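Local coordinates for protein beta-D-glucoside glucohydrolase (Trichoderma reesei, PDB 4I8D) that probably hydrolyses terminal, non-reducing beta-D-glucosyl residues to release beta-D-glucose in cellulose breakdown, as a secreted family 3 glycoside hydrolase, at residues A[615-620]-A[669-674]; A[620-625]-A[658-663]. All coordinates share one frame; numbering follows the deposited sequence.

Both contacts use strand 614-624 of the fibronectin type III-like region, and their centres lie about 20 Å apart. Contact 1 is the more buried: residues 615-620 pair edge to edge with 669-674 inside one antiparallel sheet, held by a ladder of backbone hydrogen bonds with apolar side chains on one face and threonines and an asparagine on the other. Contact 2, residues 620-625 with 658-663, is partly buried and joins two different sheets: isoleucine and leucine side chains meet between them, and an asparagine grips the turn that follows strand 651-660. Val620 belongs to both ranges. Strands 651-660 and 665-673 follow each other, so that turn leads into the strand used by contact 1.

Contact 1: residues A[615-620]-A[669-674]; sequences VATVTV and TFNIRR
Val615 and Ala616 both face Ile672 in a classic beta bulge: Val615 N gives Ile672 O a nearly straight bond of 2.7 Å (173°), whereas Ala616 N reaches the same oxygen only weakly. Val615 CG2, set between its own backbone N and carbonyl carbon (CG1 at chi1 -72°), rests 3.6 Å from Arg673 O. Ala616 O accepts a bond from Ile672 N, and Ala616 CB packs on Ile672 CG1 at 3.8 Å. Thr617, in a non-hydrogen-bonded pair with Asn671, lies alongside it on the more exposed face, OG1 3.2 Å from Asn671 OD1; its CG2 meets the methyl of Thr669. Val618 and Phe670 exchange two backbone bonds, Phe670 N to Val618 O measuring 2.8 Å. On the buried face Val618 CG2 lies 4.0 Å from Ile672 CD1. Val620 CG1 approaches Phe670 CE2 obliquely at 3.9 Å. Phe670 and Ile672 also touch Leu636 of strand 630-639, and Val618 touches Ile696, so this face meets the second sheet. The strands run antiparallel at 163°, with 614-624 central between 583-592 and 665-673: the three-stranded sheet of a fibronectin type III-like beta sandwich.

Contact 2: residues A[620-625]-A[658-663]; sequences VDIANS and LNLTPG
Asn624 holds the chain leaving strand 651-660 at two points, with its side-chain amide at Leu660 and its backbone carbonyl at Gly663. Asn624 ND2 donates to Leu660 O at 2.8 Å, a bent bond (133°) whose donor stands well above the carbonyl plane, and Asn624 O takes Gly663 N at 2.9 Å, here in the carbonyl plane. With CG anti to the backbone N (chi1 -178°), the amide extends toward the turn while CB lies against Leu660 CB at 3.7 Å and Thr661 O at 3.2 Å. ND2 also donates to Val628 O, and OD1 accepts from Gly626 N, so both ends of the amide are engaged and its rotation is fixed. An alanine here is likely to leave Leu660 O and Val628 O without this donor and Gly626 N without its acceptor, loosening the hold on the turn. The Leu660 and Ile622 side chains cross at about a right angle, with Leu660 CD1 3.7 Å from Ile622 CG2; Ile622 CB also meets Leu658 CD2 at 4.0 Å. Gly663 has a positive phi, at which a side chain would jam against the preceding carbonyl. The two strands do not pair; their axes pass 7.7 Å apart at 32°. Ile622 also touches Phe583 and Tyr585 of strand 583-592 and Ala634 of strand 630-639, placing the contact between the two sheets, at the turn from strand 651-660 into strand 665-673.

Contact 1: residues A[615-620]-A[669-674]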
# COMPACT_ATOMS: atom_id res chain seq x y z
N VAL A 615 8.58 24.60 2.58
CA VAL A 615 8.43 26.00 2.16
C VAL A 615 7.34 26.74 2.95
O VAL A 615 7.30 27.97 2.97
CB VAL A 615 8.16 26.13 0.64
CG1 VAL A 615 9.43 25.83 -0.15
CG2 VAL A 615 7.00 25.24 0.20
N ALA A 616 6.48 25.98 3.60
CA ALA A 616 5.39 26.55 4.38
C ALA A 616 5.04 25.63 5.55
O ALA A 616 5.41 24.45 5.55
CB ALA A 616 4.18 26.78 3.50
N THR A 617 4.33 26.17 6.53
CA THR A 617 3.89 25.39 7.69
C THR A 617 2.49 25.78 8.13
O THR A 617 2.17 26.97 8.24
CB THR A 617 4.88 25.51 8.87
OG1 THR A 617 6.05 24.74 8.58
CG2 THR A 617 4.25 25.00 10.17
N VAL A 618 1.67 24.77 8.39
CA VAL A 618 0.29 24.99 8.81
C VAL A 618 0.05 24.30 10.16
O VAL A 618 0.52 23.19 10.41
CB VAL A 618 -0.72 24.49 7.75
CG1 VAL A 618 -2.13 24.95 8.08
CG2 VAL A 618 -0.33 24.98 6.36
N THR A 619 -0.72 24.98 11.02
CA THR A 619 -0.89 24.61 12.42
C THR A 619 -2.36 24.68 12.82
O THR A 619 -3.06 25.61 12.42
CB THR A 619 -0.07 25.57 13.31
OG1 THR A 619 1.32 25.22 13.26
CG2 THR A 619 -0.55 25.57 14.77
N VAL A 620 -2.80 23.73 13.63
CA VAL A 620 -4.13 23.76 14.24
C VAL A 620 -4.06 23.04 15.59
O VAL A 620 -3.25 22.13 15.77
CB VAL A 620 -5.22 23.14 13.31
CG1 VAL A 620 -4.87 21.72 12.89
CG2 VAL A 620 -6.60 23.19 13.96
N THR A 669 1.04 19.75 13.35
CA THR A 669 1.92 20.53 12.48
C THR A 669 2.04 19.91 11.08
O THR A 669 2.48 18.77 10.93
CB THR A 669 3.33 20.67 13.12
OG1 THR A 669 3.20 21.23 14.43
CG2 THR A 669 4.24 21.58 12.28
N PHE A 670 1.65 20.68 10.07
CA PHE A 670 1.73 20.21 8.68
C PHE A 670 2.85 20.91 7.92
O PHE A 670 2.79 22.11 7.65
CB PHE A 670 0.40 20.40 7.93
CG PHE A 670 -0.81 19.91 8.69
CD1 PHE A 670 -1.01 18.55 8.90
CD2 PHE A 670 -1.74 20.81 9.18
CE1 PHE A 670 -2.13 18.10 9.59
CE2 PHE A 670 -2.86 20.37 9.87
CZ PHE A 670 -3.06 19.01 10.08
N ASN A 671 3.88 20.14 7.56
CA ASN A 671 5.00 20.69 6.81
C ASN A 671 4.79 20.57 5.31
O ASN A 671 4.66 19.46 4.77
CB ASN A 671 6.32 20.07 7.26
CG ASN A 671 6.69 20.46 8.69
OD1 ASN A 671 6.43 21.58 9.13
ND2 ASN A 671 7.30 19.52 9.41
N ILE A 672 4.76 21.72 4.65
CA ILE A 672 4.49 21.79 3.23
C ILE A 672 5.80 21.81 2.45
O ILE A 672 6.53 22.80 2.50
CB ILE A 672 3.67 23.06 2.87
CG1 ILE A 672 2.59 23.37 3.92
CG2 ILE A 672 3.11 22.97 1.46
CD1 ILE A 672 1.48 22.34 4.02
N ARG A 673 6.10 20.72 1.75
CA ARG A 673 7.26 20.69 0.84
C ARG A 673 6.91 21.53 -0.38
O ARG A 673 5.76 21.94 -0.53
CB ARG A 673 7.62 19.25 0.46
CG ARG A 673 7.82 18.31 1.65
CD ARG A 673 7.78 16.84 1.25
NE ARG A 673 6.52 16.45 0.60
CZ ARG A 673 6.16 15.21 0.30
NH1 ARG A 673 6.96 14.18 0.59
NH2 ARG A 673 4.99 14.98 -0.29
N ARG A 674 7.89 21.82 -1.23
CA ARG A 674 7.63 22.67 -2.39
C ARG A 674 6.68 21.99 -3.37
O ARG A 674 5.73 22.61 -3.86
CB ARG A 674 8.93 23.08 -3.10
CG ARG A 674 8.73 24.17 -4.16
CD ARG A 674 10.03 24.57 -4.84
NE ARG A 674 9.80 25.17 -6.15
CZ ARG A 674 9.44 26.44 -6.37
NH1 ARG A 674 9.24 27.27 -5.35
NH2 ARG A 674 9.26 26.87 -7.61

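Contact 2: residues A[620-625]-A[658-663]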
# COMPACT_ATOMS: atom_id res chain seq x y z
N VAL A 620 -2.80 23.73 13.63
CA VAL A 620 -4.13 23.76 14.24
C VAL A 620 -4.06 23.04 15.59
O VAL A 620 -3.25 22.13 15.77
CB VAL A 620 -5.22 23.14 13.31
CG1 VAL A 620 -4.87 21.72 12.89
CG2 VAL A 620 -6.60 23.19 13.96
N ASP A 621 -4.89 23.48 16.54
CA ASP A 621 -4.99 22.85 17.85
C ASP A 621 -6.19 21.91 17.93
O ASP A 621 -7.33 22.31 17.65
CB ASP A 621 -5.08 23.91 18.95
CG ASP A 621 -3.71 24.44 19.38
OD1 ASP A 621 -2.69 24.09 18.74
OD2 ASP A 621 -3.66 25.21 20.36
N ILE A 622 -5.92 20.67 18.31
CA ILE A 622 -6.96 19.65 18.46
C ILE A 622 -7.19 19.35 19.94
O ILE A 622 -6.26 19.03 20.66
CB ILE A 622 -6.62 18.37 17.65
CG1 ILE A 622 -7.01 18.54 16.18
CG2 ILE A 622 -7.40 17.17 18.15
CD1 ILE A 622 -6.14 19.48 15.38
N ALA A 623 -8.44 19.48 20.38
CA ALA A 623 -8.79 19.27 21.78
C ALA A 623 -9.81 18.16 21.92
O ALA A 623 -10.84 18.17 21.25
CB ALA A 623 -9.32 20.56 22.40
N ASN A 624 -9.52 17.20 22.79
CA ASN A 624 -10.43 16.08 23.06
C ASN A 624 -11.64 16.53 23.88
O ASN A 624 -11.60 16.55 25.11
CB ASN A 624 -9.66 14.94 23.75
CG ASN A 624 -10.53 13.71 24.03
OD1 ASN A 624 -11.73 13.81 24.28
ND2 ASN A 624 -9.90 12.54 24.01
N SER A 625 -12.71 16.89 23.18
CA SER A 625 -13.91 17.43 23.83
C SER A 625 -14.89 16.34 24.28
O SER A 625 -16.02 16.65 24.67
CB SER A 625 -14.61 18.46 22.93
OG SER A 625 -15.09 17.87 21.73
N LEU A 658 -2.97 12.65 16.71
CA LEU A 658 -2.74 13.04 18.10
C LEU A 658 -3.64 12.21 19.00
O LEU A 658 -4.85 12.16 18.79
CB LEU A 658 -3.08 14.53 18.30
CG LEU A 658 -2.16 15.65 17.82
CD1 LEU A 658 -1.75 15.55 16.36
CD2 LEU A 658 -2.85 16.99 18.08
N ASN A 659 -3.03 11.54 19.98
CA ASN A 659 -3.78 10.79 21.00
C ASN A 659 -3.95 11.64 22.25
O ASN A 659 -3.00 12.23 22.73
CB ASN A 659 -3.08 9.47 21.34
CG ASN A 659 -3.92 8.60 22.27
OD1 ASN A 659 -5.03 8.19 21.92
ND2 ASN A 659 -3.39 8.34 23.46
N LEU A 660 -5.17 11.69 22.78
CA LEU A 660 -5.49 12.68 23.81
C LEU A 660 -6.43 12.14 24.88
O LEU A 660 -7.36 11.42 24.58
CB LEU A 660 -6.11 13.92 23.15
CG LEU A 660 -5.32 14.64 22.06
CD1 LEU A 660 -6.24 15.48 21.18
CD2 LEU A 660 -4.18 15.50 22.64
N THR A 661 -6.19 12.51 26.14
CA THR A 661 -7.11 12.19 27.23
C THR A 661 -8.28 13.19 27.25
O THR A 661 -8.22 14.22 26.57
CB THR A 661 -6.38 12.17 28.60
OG1 THR A 661 -5.87 13.48 28.89
CG2 THR A 661 -5.24 11.15 28.60
N PRO A 662 -9.36 12.89 28.01
CA PRO A 662 -10.47 13.85 28.09
C PRO A 662 -10.05 15.25 28.52
O PRO A 662 -9.47 15.43 29.59
CB PRO A 662 -11.39 13.22 29.14
CG PRO A 662 -11.13 11.75 29.03
CD PRO A 662 -9.68 11.61 28.67
N GLY A 663 -10.32 16.25 27.67
CA GLY A 663 -10.01 17.65 27.96
C GLY A 663 -8.64 18.08 27.46
O GLY A 663 -8.30 19.27 27.50